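Local structure of Low temperature requirement C protein (Listeria monocytogenes, 1Y9I) at residues 19-24 against 71-76; 110-115 against 154-159; 31-36 against 41-46. The protein probably acts as a phosphatidylglycerophosphatase, a lipid phosphatase, and forms a helical tetramer whose subunit binds a calcium and a magnesium ion. All blocks are in the same frame, centred on the assembly; numbering follows the deposited sequence.

Contact 1 of 3, residues 19-24 against 71-76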
ATOM      1  N   ILE A  19      23.111   9.875   9.814  1.00 27.45           N
ATOM      2  CA  ILE A  19      24.132  10.038  10.847  1.00 30.98           C
ATOM      3  C   ILE A  19      24.104  11.453  11.412  1.00 31.59           C
ATOM      4  O   ILE A  19      24.191  11.649  12.623  1.00 33.25           O
ATOM      5  CB  ILE A  19      25.539   9.723  10.283  1.00 31.15           C
ATOM      6  CG1 ILE A  19      25.618   8.235   9.929  1.00 31.18           C
ATOM      7  CG2 ILE A  19      26.618  10.108  11.303  1.00 32.63           C
ATOM      8  CD1 ILE A  19      26.891   7.819   9.227  1.00 32.67           C
ATOM      9  N   GLU A  20      23.969  12.435  10.528  1.00 32.34           N
ATOM     10  CA  GLU A  20      23.906  13.831  10.937  1.00 32.51           C
ATOM     11  C   GLU A  20      22.700  14.077  11.845  1.00 31.56           C
ATOM     12  O   GLU A  20      22.741  14.940  12.728  1.00 30.83           O
ATOM     13  CB  GLU A  20      23.831  14.729   9.697  1.00 35.27           C
ATOM     14  CG  GLU A  20      23.504  16.184   9.983  1.00 39.87           C
ATOM     15  CD  GLU A  20      23.629  17.063   8.752  1.00 41.08           C
ATOM     16  OE1 GLU A  20      23.140  18.211   8.787  1.00 43.82           O
ATOM     17  OE2 GLU A  20      24.224  16.611   7.750  1.00 42.95           O
ATOM     18  N   ARG A  21      21.628  13.317  11.633  1.00 27.43           N
ATOM     19  CA  ARG A  21      20.428  13.464  12.449  1.00 27.89           C
ATOM     20  C   ARG A  21      20.550  12.690  13.759  1.00 26.76           C
ATOM     21  O   ARG A  21      19.642  12.712  14.589  1.00 28.54           O
ATOM     22  CB  ARG A  21      19.188  13.009  11.669  1.00 27.34           C
ATOM     23  CG  ARG A  21      18.912  13.856  10.430  1.00 27.96           C
ATOM     24  CD  ARG A  21      18.706  15.330  10.787  1.00 27.08           C
ATOM     25  NE  ARG A  21      17.404  15.575  11.394  1.00 26.19           N
ATOM     26  CZ  ARG A  21      17.024  16.731  11.931  1.00 26.33           C
ATOM     27  NH1 ARG A  21      17.854  17.767  11.946  1.00 27.08           N
ATOM     28  NH2 ARG A  21      15.806  16.855  12.438  1.00 26.84           N
ATOM     29  N   GLY A  22      21.676  12.005  13.936  1.00 27.74           N
ATOM     30  CA  GLY A  22      21.912  11.269  15.166  1.00 29.42           C
ATOM     31  C   GLY A  22      21.635   9.779  15.152  1.00 28.74           C
ATOM     32  O   GLY A  22      21.584   9.156  16.210  1.00 30.21           O
ATOM     33  N   VAL A  23      21.461   9.200  13.970  1.00 28.02           N
ATOM     34  CA  VAL A  23      21.182   7.770  13.871  1.00 26.30           C
ATOM     35  C   VAL A  23      22.333   7.009  13.221  1.00 27.16           C
ATOM     36  O   VAL A  23      22.664   7.230  12.059  1.00 28.73           O
ATOM     37  CB  VAL A  23      19.889   7.510  13.066  1.00 26.60           C
ATOM     38  CG1 VAL A  23      19.542   6.027  13.096  1.00 24.11           C
ATOM     39  CG2 VAL A  23      18.748   8.328  13.651  1.00 24.43           C
ATOM     40  N   GLU A  24      22.946   6.113  13.985  1.00 27.39           N
ATOM     41  CA  GLU A  24      24.058   5.320  13.483  1.00 27.51           C
ATOM     42  C   GLU A  24      23.528   3.953  13.050  1.00 26.61           C
ATOM     43  O   GLU A  24      22.473   3.516  13.508  1.00 24.10           O
ATOM     44  CB  GLU A  24      25.112   5.133  14.581  1.00 30.97           C
ATOM     45  CG  GLU A  24      25.720   6.422  15.139  1.00 34.24           C
ATOM     46  CD  GLU A  24      26.648   7.119  14.159  1.00 36.20           C
ATOM     47  OE1 GLU A  24      27.227   6.435  13.287  1.00 39.02           O
ATOM     48  OE2 GLU A  24      26.818   8.353  14.270  1.00 37.92           O
ATOM     49  N   LEU A  71      11.936  17.178   5.072  1.00 21.30           N
ATOM     50  CA  LEU A  71      10.745  17.791   5.640  1.00 19.88           C
ATOM     51  C   LEU A  71      10.918  18.091   7.129  1.00 21.22           C
ATOM     52  O   LEU A  71      10.500  19.155   7.597  1.00 24.65           O
ATOM     53  CB  LEU A  71       9.516  16.897   5.397  1.00 19.80           C
ATOM     54  CG  LEU A  71       9.016  16.863   3.942  1.00 19.69           C
ATOM     55  CD1 LEU A  71       7.949  15.766   3.762  1.00 16.26           C
ATOM     56  CD2 LEU A  71       8.444  18.228   3.570  1.00 21.01           C
ATOM     57  N   ASP A  72      11.527  17.171   7.876  1.00 20.57           N
ATOM     58  CA  ASP A  72      11.761  17.396   9.306  1.00 20.88           C
ATOM     59  C   ASP A  72      12.605  18.649   9.526  1.00 22.48           C
ATOM     60  O   ASP A  72      12.296  19.491  10.378  1.00 22.11           O
ATOM     61  CB  ASP A  72      12.526  16.227   9.934  1.00 22.10           C
ATOM     62  CG  ASP A  72      11.684  14.990  10.096  1.00 20.87           C
ATOM     63  OD1 ASP A  72      10.445  15.100  10.014  1.00 24.64           O
ATOM     64  OD2 ASP A  72      12.274  13.908  10.325  1.00 25.43           O
ATOM     65  N   VAL A  73      13.695  18.728   8.769  1.00 23.22           N
ATOM     66  CA  VAL A  73      14.644  19.834   8.844  1.00 25.56           C
ATOM     67  C   VAL A  73      13.984  21.163   8.503  1.00 26.57           C
ATOM     68  O   VAL A  73      14.219  22.172   9.169  1.00 28.86           O
ATOM     69  CB  VAL A  73      15.844  19.574   7.903  1.00 26.24           C
ATOM     70  CG1 VAL A  73      16.772  20.786   7.866  1.00 28.02           C
ATOM     71  CG2 VAL A  73      16.610  18.344   8.378  1.00 27.31           C
HETATM   72  N   MSE A  74      13.149  21.169   7.471  1.00 26.80           N
HETATM   73  CA  MSE A  74      12.458  22.392   7.087  1.00 28.38           C
HETATM   74  C   MSE A  74      11.501  22.815   8.200  1.00 27.17           C
HETATM   75  O   MSE A  74      11.318  24.004   8.459  1.00 26.73           O
HETATM   76  CB  MSE A  74      11.695  22.183   5.773  1.00 31.83           C
HETATM   77  CG  MSE A  74      12.598  22.057   4.562  1.00 38.56           C
HETATM   78 SE   MSE A  74      13.694  23.650   4.347  1.00 52.11          SE
HETATM   79  CE  MSE A  74      14.190  23.442   2.483  1.00 44.63           C
ATOM     80  N   ALA A  75      10.905  21.831   8.866  1.00 25.56           N
ATOM     81  CA  ALA A  75       9.982  22.097   9.958  1.00 24.61           C
ATOM     82  C   ALA A  75      10.729  22.724  11.139  1.00 26.17           C
ATOM     83  O   ALA A  75      10.217  23.642  11.797  1.00 25.05           O
ATOM     84  CB  ALA A  75       9.299  20.798  10.391  1.00 25.10           C
ATOM     85  N   GLU A  76      11.937  22.230  11.405  1.00 26.17           N
ATOM     86  CA  GLU A  76      12.752  22.757  12.499  1.00 29.38           C
ATOM     87  C   GLU A  76      13.141  24.205  12.234  1.00 30.38           C
ATOM     88  O   GLU A  76      13.235  25.008  13.162  1.00 30.37           O
ATOM     89  CB  GLU A  76      14.042  21.955  12.669  1.00 30.63           C
ATOM     90  CG  GLU A  76      13.864  20.492  13.004  1.00 34.19           C
ATOM     91  CD  GLU A  76      15.166  19.847  13.437  1.00 35.45           C
ATOM     92  OE1 GLU A  76      16.212  20.138  12.814  1.00 36.28           O
ATOM     93  OE2 GLU A  76      15.147  19.044  14.395  1.00 36.27           O
TER
HETATM   94  O   HOH W   1      14.858  14.161  11.471  1.00 24.52           O

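Contact 2 of 3, residues 110-115 against 154-159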
ATOM      1  N   GLY A 110       8.689  -6.615   1.221  1.00 22.16           N
ATOM      2  CA  GLY A 110       7.382  -7.237   1.360  1.00 20.77           C
ATOM      3  C   GLY A 110       6.531  -7.003   2.591  1.00 18.41           C
ATOM      4  O   GLY A 110       6.967  -6.431   3.596  1.00 19.10           O
ATOM      5  N   SER A 111       5.296  -7.482   2.494  1.00 16.36           N
ATOM      6  CA  SER A 111       4.299  -7.343   3.543  1.00 18.51           C
ATOM      7  C   SER A 111       4.632  -8.009   4.871  1.00 17.78           C
ATOM      8  O   SER A 111       4.057  -7.649   5.897  1.00 17.22           O
ATOM      9  CB  SER A 111       2.961  -7.878   3.041  1.00 22.20           C
ATOM     10  OG  SER A 111       3.101  -9.222   2.617  1.00 25.67           O
ATOM     11  N   ILE A 112       5.537  -8.981   4.873  1.00 17.52           N
ATOM     12  CA  ILE A 112       5.857  -9.635   6.139  1.00 20.20           C
ATOM     13  C   ILE A 112       6.560  -8.693   7.116  1.00 19.06           C
ATOM     14  O   ILE A 112       6.792  -9.041   8.273  1.00 22.12           O
ATOM     15  CB  ILE A 112       6.720 -10.896   5.950  1.00 23.26           C
ATOM     16  CG1 ILE A 112       8.095 -10.533   5.405  1.00 24.91           C
ATOM     17  CG2 ILE A 112       6.008 -11.876   5.028  1.00 22.73           C
ATOM     18  CD1 ILE A 112       9.088 -11.671   5.546  1.00 30.50           C
ATOM     19  N   GLY A 113       6.892  -7.495   6.651  1.00 15.91           N
ATOM     20  CA  GLY A 113       7.532  -6.530   7.528  1.00 16.41           C
ATOM     21  C   GLY A 113       6.526  -5.556   8.129  1.00 16.63           C
ATOM     22  O   GLY A 113       6.859  -4.802   9.052  1.00 17.44           O
ATOM     23  N   PHE A 114       5.292  -5.588   7.628  1.00 16.12           N
ATOM     24  CA  PHE A 114       4.220  -4.693   8.088  1.00 17.18           C
ATOM     25  C   PHE A 114       4.005  -4.668   9.602  1.00 17.09           C
ATOM     26  O   PHE A 114       4.024  -3.607  10.212  1.00 17.42           O
ATOM     27  CB  PHE A 114       2.872  -5.056   7.432  1.00 18.33           C
ATOM     28  CG  PHE A 114       2.775  -4.731   5.959  1.00 20.83           C
ATOM     29  CD1 PHE A 114       3.790  -4.045   5.293  1.00 19.99           C
ATOM     30  CD2 PHE A 114       1.643  -5.106   5.240  1.00 20.80           C
ATOM     31  CE1 PHE A 114       3.675  -3.732   3.930  1.00 20.21           C
ATOM     32  CE2 PHE A 114       1.516  -4.799   3.878  1.00 21.64           C
ATOM     33  CZ  PHE A 114       2.538  -4.111   3.224  1.00 19.34           C
ATOM     34  N   THR A 115       3.784  -5.832  10.210  1.00 16.79           N
ATOM     35  CA  THR A 115       3.537  -5.861  11.644  1.00 17.77           C
ATOM     36  C   THR A 115       4.712  -5.379  12.504  1.00 17.01           C
ATOM     37  O   THR A 115       4.501  -4.705  13.511  1.00 15.00           O
ATOM     38  CB  THR A 115       3.050  -7.267  12.097  1.00 19.92           C
ATOM     39  OG1 THR A 115       3.932  -8.275  11.596  1.00 24.01           O
ATOM     40  CG2 THR A 115       1.645  -7.530  11.559  1.00 21.41           C
ATOM     41  N   ALA A 154      14.793  -4.586   7.337  1.00 15.78           N
ATOM     42  CA  ALA A 154      15.988  -5.375   7.602  1.00 17.06           C
ATOM     43  C   ALA A 154      15.604  -6.688   8.281  1.00 17.04           C
ATOM     44  O   ALA A 154      16.178  -7.734   7.981  1.00 18.45           O
ATOM     45  CB  ALA A 154      16.965  -4.580   8.486  1.00 15.98           C
ATOM     46  N   ALA A 155      14.640  -6.633   9.198  1.00 16.64           N
ATOM     47  CA  ALA A 155      14.178  -7.837   9.893  1.00 17.13           C
ATOM     48  C   ALA A 155      13.528  -8.800   8.900  1.00 18.09           C
ATOM     49  O   ALA A 155      13.631 -10.024   9.037  1.00 18.59           O
ATOM     50  CB  ALA A 155      13.176  -7.468  10.989  1.00 16.12           C
ATOM     51  N   SER A 156      12.853  -8.242   7.900  1.00 17.08           N
ATOM     52  CA  SER A 156      12.197  -9.049   6.875  1.00 17.28           C
ATOM     53  C   SER A 156      13.237  -9.723   5.982  1.00 15.36           C
ATOM     54  O   SER A 156      13.117 -10.908   5.648  1.00 17.55           O
ATOM     55  CB  SER A 156      11.276  -8.165   6.031  1.00 17.10           C
ATOM     56  OG  SER A 156      10.777  -8.886   4.924  1.00 25.89           O
ATOM     57  N   ARG A 157      14.265  -8.975   5.594  1.00 15.84           N
ATOM     58  CA  ARG A 157      15.306  -9.558   4.755  1.00 16.67           C
ATOM     59  C   ARG A 157      15.957 -10.718   5.513  1.00 18.33           C
ATOM     60  O   ARG A 157      16.251 -11.770   4.941  1.00 19.24           O
ATOM     61  CB  ARG A 157      16.364  -8.511   4.390  1.00 17.24           C
ATOM     62  CG  ARG A 157      17.463  -9.075   3.482  1.00 20.03           C
ATOM     63  CD  ARG A 157      18.503  -8.034   3.108  1.00 21.04           C
ATOM     64  NE  ARG A 157      19.441  -8.562   2.117  1.00 26.50           N
ATOM     65  CZ  ARG A 157      20.333  -9.518   2.365  1.00 27.99           C
ATOM     66  NH1 ARG A 157      20.416 -10.053   3.577  1.00 26.44           N
ATOM     67  NH2 ARG A 157      21.129  -9.955   1.394  1.00 29.77           N
ATOM     68  N   LEU A 158      16.168 -10.517   6.808  1.00 18.24           N
ATOM     69  CA  LEU A 158      16.769 -11.536   7.661  1.00 19.74           C
ATOM     70  C   LEU A 158      15.869 -12.777   7.672  1.00 21.38           C
ATOM     71  O   LEU A 158      16.347 -13.897   7.503  1.00 22.22           O
ATOM     72  CB  LEU A 158      16.944 -10.977   9.082  1.00 21.73           C
ATOM     73  CG  LEU A 158      17.643 -11.816  10.158  1.00 25.89           C
ATOM     74  CD1 LEU A 158      18.000 -10.928  11.345  1.00 27.81           C
ATOM     75  CD2 LEU A 158      16.740 -12.953  10.599  1.00 28.94           C
ATOM     76  N   ALA A 159      14.569 -12.575   7.869  1.00 21.32           N
ATOM     77  CA  ALA A 159      13.628 -13.694   7.890  1.00 22.12           C
ATOM     78  C   ALA A 159      13.750 -14.514   6.610  1.00 24.40           C
ATOM     79  O   ALA A 159      13.764 -15.751   6.652  1.00 24.25           O
ATOM     80  CB  ALA A 159      12.206 -13.186   8.051  1.00 24.19           C
TER

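Contact 3 of 3, residues 31-36 against 41-46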
ATOM      1  N   LEU A  31      17.639  -2.469  16.759  1.00 18.51           N
ATOM      2  CA  LEU A  31      16.193  -2.580  16.591  1.00 17.82           C
ATOM      3  C   LEU A  31      15.867  -3.891  15.890  1.00 15.54           C
ATOM      4  O   LEU A  31      14.891  -4.561  16.220  1.00 17.75           O
ATOM      5  CB  LEU A  31      15.654  -1.407  15.751  1.00 16.45           C
ATOM      6  CG  LEU A  31      15.753   0.014  16.324  1.00 17.02           C
ATOM      7  CD1 LEU A  31      15.129   1.023  15.335  1.00 16.03           C
ATOM      8  CD2 LEU A  31      15.033   0.078  17.655  1.00 19.49           C
ATOM      9  N   VAL A  32      16.676  -4.241  14.898  1.00 17.55           N
ATOM     10  CA  VAL A  32      16.464  -5.485  14.171  1.00 18.99           C
ATOM     11  C   VAL A  32      16.649  -6.637  15.158  1.00 19.65           C
ATOM     12  O   VAL A  32      15.905  -7.616  15.135  1.00 19.73           O
ATOM     13  CB  VAL A  32      17.474  -5.633  13.019  1.00 18.11           C
ATOM     14  CG1 VAL A  32      17.306  -6.994  12.350  1.00 18.13           C
ATOM     15  CG2 VAL A  32      17.274  -4.509  12.002  1.00 17.99           C
ATOM     16  N   LEU A  33      17.643  -6.513  16.031  1.00 21.75           N
ATOM     17  CA  LEU A  33      17.911  -7.546  17.031  1.00 21.37           C
ATOM     18  C   LEU A  33      16.684  -7.671  17.938  1.00 23.23           C
ATOM     19  O   LEU A  33      16.229  -8.774  18.244  1.00 22.09           O
ATOM     20  CB  LEU A  33      19.147  -7.168  17.858  1.00 24.52           C
ATOM     21  CG  LEU A  33      19.631  -8.183  18.900  1.00 23.80           C
ATOM     22  CD1 LEU A  33      20.061  -9.466  18.206  1.00 24.59           C
ATOM     23  CD2 LEU A  33      20.791  -7.591  19.687  1.00 28.12           C
ATOM     24  N   PHE A  34      16.147  -6.524  18.347  1.00 23.59           N
ATOM     25  CA  PHE A  34      14.968  -6.467  19.212  1.00 24.71           C
ATOM     26  C   PHE A  34      13.770  -7.169  18.566  1.00 23.49           C
ATOM     27  O   PHE A  34      12.982  -7.838  19.239  1.00 23.05           O
ATOM     28  CB  PHE A  34      14.612  -5.001  19.480  1.00 27.73           C
ATOM     29  CG  PHE A  34      13.378  -4.818  20.314  1.00 30.96           C
ATOM     30  CD1 PHE A  34      13.428  -4.961  21.698  1.00 32.97           C
ATOM     31  CD2 PHE A  34      12.166  -4.504  19.715  1.00 31.77           C
ATOM     32  CE1 PHE A  34      12.283  -4.793  22.474  1.00 35.55           C
ATOM     33  CE2 PHE A  34      11.015  -4.335  20.480  1.00 33.95           C
ATOM     34  CZ  PHE A  34      11.076  -4.479  21.864  1.00 34.97           C
ATOM     35  N   LEU A  35      13.637  -7.007  17.254  1.00 21.06           N
ATOM     36  CA  LEU A  35      12.534  -7.608  16.511  1.00 20.93           C
ATOM     37  C   LEU A  35      12.654  -9.102  16.219  1.00 23.29           C
ATOM     38  O   LEU A  35      11.644  -9.807  16.172  1.00 24.50           O
ATOM     39  CB  LEU A  35      12.367  -6.898  15.172  1.00 19.44           C
ATOM     40  CG  LEU A  35      11.910  -5.443  15.178  1.00 19.30           C
ATOM     41  CD1 LEU A  35      11.921  -4.909  13.752  1.00 18.30           C
ATOM     42  CD2 LEU A  35      10.514  -5.354  15.768  1.00 20.95           C
ATOM     43  N   GLN A  36      13.877  -9.582  16.010  1.00 22.66           N
ATOM     44  CA  GLN A  36      14.079 -10.980  15.644  1.00 23.84           C
ATOM     45  C   GLN A  36      14.716 -11.924  16.660  1.00 24.63           C
ATOM     46  O   GLN A  36      14.667 -13.138  16.473  1.00 23.08           O
ATOM     47  CB  GLN A  36      14.894 -11.040  14.347  1.00 24.84           C
ATOM     48  CG  GLN A  36      14.128 -10.598  13.111  1.00 27.51           C
ATOM     49  CD  GLN A  36      13.207 -11.681  12.589  1.00 29.04           C
ATOM     50  OE1 GLN A  36      12.504 -12.333  13.357  1.00 32.17           O
ATOM     51  NE2 GLN A  36      13.203 -11.875  11.274  1.00 30.21           N
ATOM     52  N   PRO A  41      16.955 -17.529  18.660  1.00 33.60           N
ATOM     53  CA  PRO A  41      17.839 -17.448  19.823  1.00 32.96           C
ATOM     54  C   PRO A  41      19.310 -17.474  19.418  1.00 32.03           C
ATOM     55  O   PRO A  41      19.697 -18.182  18.487  1.00 29.65           O
ATOM     56  CB  PRO A  41      17.422 -18.659  20.659  1.00 35.29           C
ATOM     57  CG  PRO A  41      16.917 -19.632  19.629  1.00 35.23           C
ATOM     58  CD  PRO A  41      16.113 -18.737  18.718  1.00 35.72           C
ATOM     59  N   GLY A  42      20.122 -16.680  20.109  1.00 31.53           N
ATOM     60  CA  GLY A  42      21.537 -16.629  19.790  1.00 32.03           C
ATOM     61  C   GLY A  42      21.868 -15.586  18.735  1.00 32.09           C
ATOM     62  O   GLY A  42      23.040 -15.321  18.464  1.00 31.10           O
ATOM     63  N   LEU A  43      20.837 -14.996  18.133  1.00 29.53           N
ATOM     64  CA  LEU A  43      21.031 -13.969  17.108  1.00 28.51           C
ATOM     65  C   LEU A  43      21.920 -12.859  17.662  1.00 27.74           C
ATOM     66  O   LEU A  43      21.705 -12.381  18.774  1.00 27.99           O
ATOM     67  CB  LEU A  43      19.678 -13.382  16.678  1.00 29.26           C
ATOM     68  CG  LEU A  43      19.675 -12.299  15.591  1.00 28.95           C
ATOM     69  CD1 LEU A  43      20.136 -12.889  14.270  1.00 30.01           C
ATOM     70  CD2 LEU A  43      18.269 -11.720  15.449  1.00 28.80           C
ATOM     71  N   GLU A  44      22.922 -12.460  16.887  1.00 27.86           N
ATOM     72  CA  GLU A  44      23.838 -11.407  17.309  1.00 28.95           C
ATOM     73  C   GLU A  44      23.707 -10.169  16.429  1.00 29.09           C
ATOM     74  O   GLU A  44      23.107 -10.213  15.354  1.00 27.58           O
ATOM     75  CB  GLU A  44      25.281 -11.924  17.299  1.00 30.10           C
ATOM     76  CG  GLU A  44      25.533 -13.037  18.312  1.00 32.59           C
ATOM     77  CD  GLU A  44      26.970 -13.535  18.302  1.00 34.85           C
ATOM     78  OE1 GLU A  44      27.469 -13.896  17.217  1.00 36.84           O
ATOM     79  OE2 GLU A  44      27.600 -13.570  19.381  1.00 34.44           O
ATOM     80  N   LEU A  45      24.288  -9.069  16.893  1.00 30.17           N
ATOM     81  CA  LEU A  45      24.219  -7.791  16.193  1.00 31.08           C
ATOM     82  C   LEU A  45      24.811  -7.737  14.786  1.00 30.74           C
ATOM     83  O   LEU A  45      24.255  -7.077  13.908  1.00 29.71           O
ATOM     84  CB  LEU A  45      24.875  -6.706  17.049  1.00 33.24           C
ATOM     85  CG  LEU A  45      24.576  -5.263  16.639  1.00 36.55           C
ATOM     86  CD1 LEU A  45      23.087  -4.992  16.812  1.00 34.39           C
ATOM     87  CD2 LEU A  45      25.395  -4.300  17.486  1.00 36.04           C
ATOM     88  N   ASP A  46      25.921  -8.428  14.559  1.00 29.87           N
ATOM     89  CA  ASP A  46      26.572  -8.384  13.251  1.00 30.48           C
ATOM     90  C   ASP A  46      25.679  -8.686  12.049  1.00 28.68           C
ATOM     91  O   ASP A  46      25.646  -7.906  11.095  1.00 27.93           O
ATOM     92  CB  ASP A  46      27.784  -9.318  13.215  1.00 33.62           C
ATOM     93  CG  ASP A  46      28.631  -9.118  11.968  1.00 36.60           C
ATOM     94  OD1 ASP A  46      29.211  -8.021  11.812  1.00 39.15           O
ATOM     95  OD2 ASP A  46      28.712 -10.048  11.140  1.00 39.53           O
TER

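Contact 1 of 3, residues 19-24 against 71-76
Arg21 lays one face of its guanidinium over the CG2 methyl of Val73, which stands 3.8 Å above the plane and towards its rim. The same flat group reaches Glu76 end-on. NH1 donates to OE1 of Glu76 at 3.0 Å and NH2 donates to OE2 of Glu76, also at 3.0 Å, a salt bridge held by two bonds. The two groups are not coplanar: their planes stand 66° apart, and both oxygens are approached from above the carboxylate plane. The bends of the arginine chain at chi2 (-59°) and chi3 (-75°) bring the head to this place. In the guanidinium plane, at another edge, NE donates to a water 2.9 Å away, and that water donates to OD2 of Asp72, linking the two acidic residues to one cation. Glu76 OE2 also accepts from the backbone N of Val139, and Asp72 from those of Phe142 and Leu143, giving both carboxylates a further, backbone partner. Gly22 closes helix 9-20 in a Schellman motif just beyond Arg21, whose side chain thus ties the end of that helix to the last turns of helix 59-76, beside the loop at 138-142 and the start of helix 143-160.

Contact 2 of 3, residues 110-115 against 154-159
Ile112 reaches from segment 110-115, at the N-terminal part of helix 114-123, to the flank of helix 143-160, and its longer branch does the touching. From CB, this branch heads towards helix 143-160 with CG1 set between the backbone N and the carbonyl carbon (chi1 66°). CG1 meets the hydroxyl of Ser156 at once, 3.2 Å from OG, a close approach of a methylene to an oxygen. The chain then runs on extended, and CD1 passes the same OG at 3.3 Å before ending 4.3 Å from CB of Ala159, about one helical turn further on. Two carbons of the isoleucine therefore lie against one polar atom. That atom has a polar partner of its own: Ser156 OG, anti to its backbone N (chi1 172°), is hydrogen-bonded to the carbonyl O of Tyr109, just ahead of segment 110-115, and so pins the approach to that segment onto the helix.

Alongside, Gly113 brings its bare backbone up to the serine, with CA 4.4 Å from Ser156 CB; the CA atoms of the two residues are 5.3 Å apart, a separation that a glycine facing a small side chain permits. Ser111 points away from the helix; its OG bonds to the carbonyl O of Gly96 in the third subunit and its N to Glu60 of the fourth, and Ile112 also packs on Leu94 of the third. The arrangement is local packing of a glycine backbone against a small helix residue within a helical-bundle tetramer, placed where the connection from helix 97-106 to helix 114-123 meets both helix 143-160 and the subunit interface.

Contact 3 of 3, residues 31-36 against 41-46
Leu33 and Leu43 lie alongside each other, running opposite ways, one coming off the last turns of helix 25-36 and the other off the extended run that leads into helix 45-56. Both hold CG anti to the backbone N, Leu33 with chi1 -176° and Leu43 with chi1 -179°, which swings CG beside the residue's own carbonyl carbon. The overlap is made by one methyl: CD1 of Leu33 lies 3.9 Å from CG of Leu43 and 3.4 Å from the carbonyl O of Leu43. It therefore rests on backbone as well as side chain, and continues along the chain to C of Glu44 at 4.1 Å.

The other end of Leu43 turns to the helix terminus, where its CD2 packs 3.6 Å from CB of Gln36. This is a helix-loop-helix connection within the bundle, in which helices 25-36 and 45-56 are joined by a short link and the leucine of the returning chain folds back onto the helix it has left. Cys48, on the first turns of helix 45-56, touches both leucines.

Gln36 offers Leu43 the base of its side chain, while the amide is turned off towards helix 143-160. Its bend at chi2 (-79°) carries NE2 to that helix, where it is hydrogen-bonded to the carbonyl O of Ala155. Leu45 lies further along and packs on Ala29 and Glu30, a turn or so earlier in helix 25-36.

Overall arrangement
Contacts 2 and 3 form one continuous region, their centres about 13 Å apart, whereas contact 1 lies across the centre of the chain, about 25 Å from contact 2 and 26 Å from contact 3, centre to centre. Helix 143-160 runs between the two regions: its start packs on Arg21 of contact 1, and its last turns form half of contact 2 and meet helix 25-36 of contact 3, with Ala154 CB 3.5 Å from Val32 CG2. Contact 1 is near the metals. The side chain of Asp72 is about 7 Å from the magnesium ion and touches Thr141, a magnesium ligand with Asp98, Asp144 and Asp145; Tyr95, Asp98 and Glu99 bind calcium, so Asp98 serves both ions.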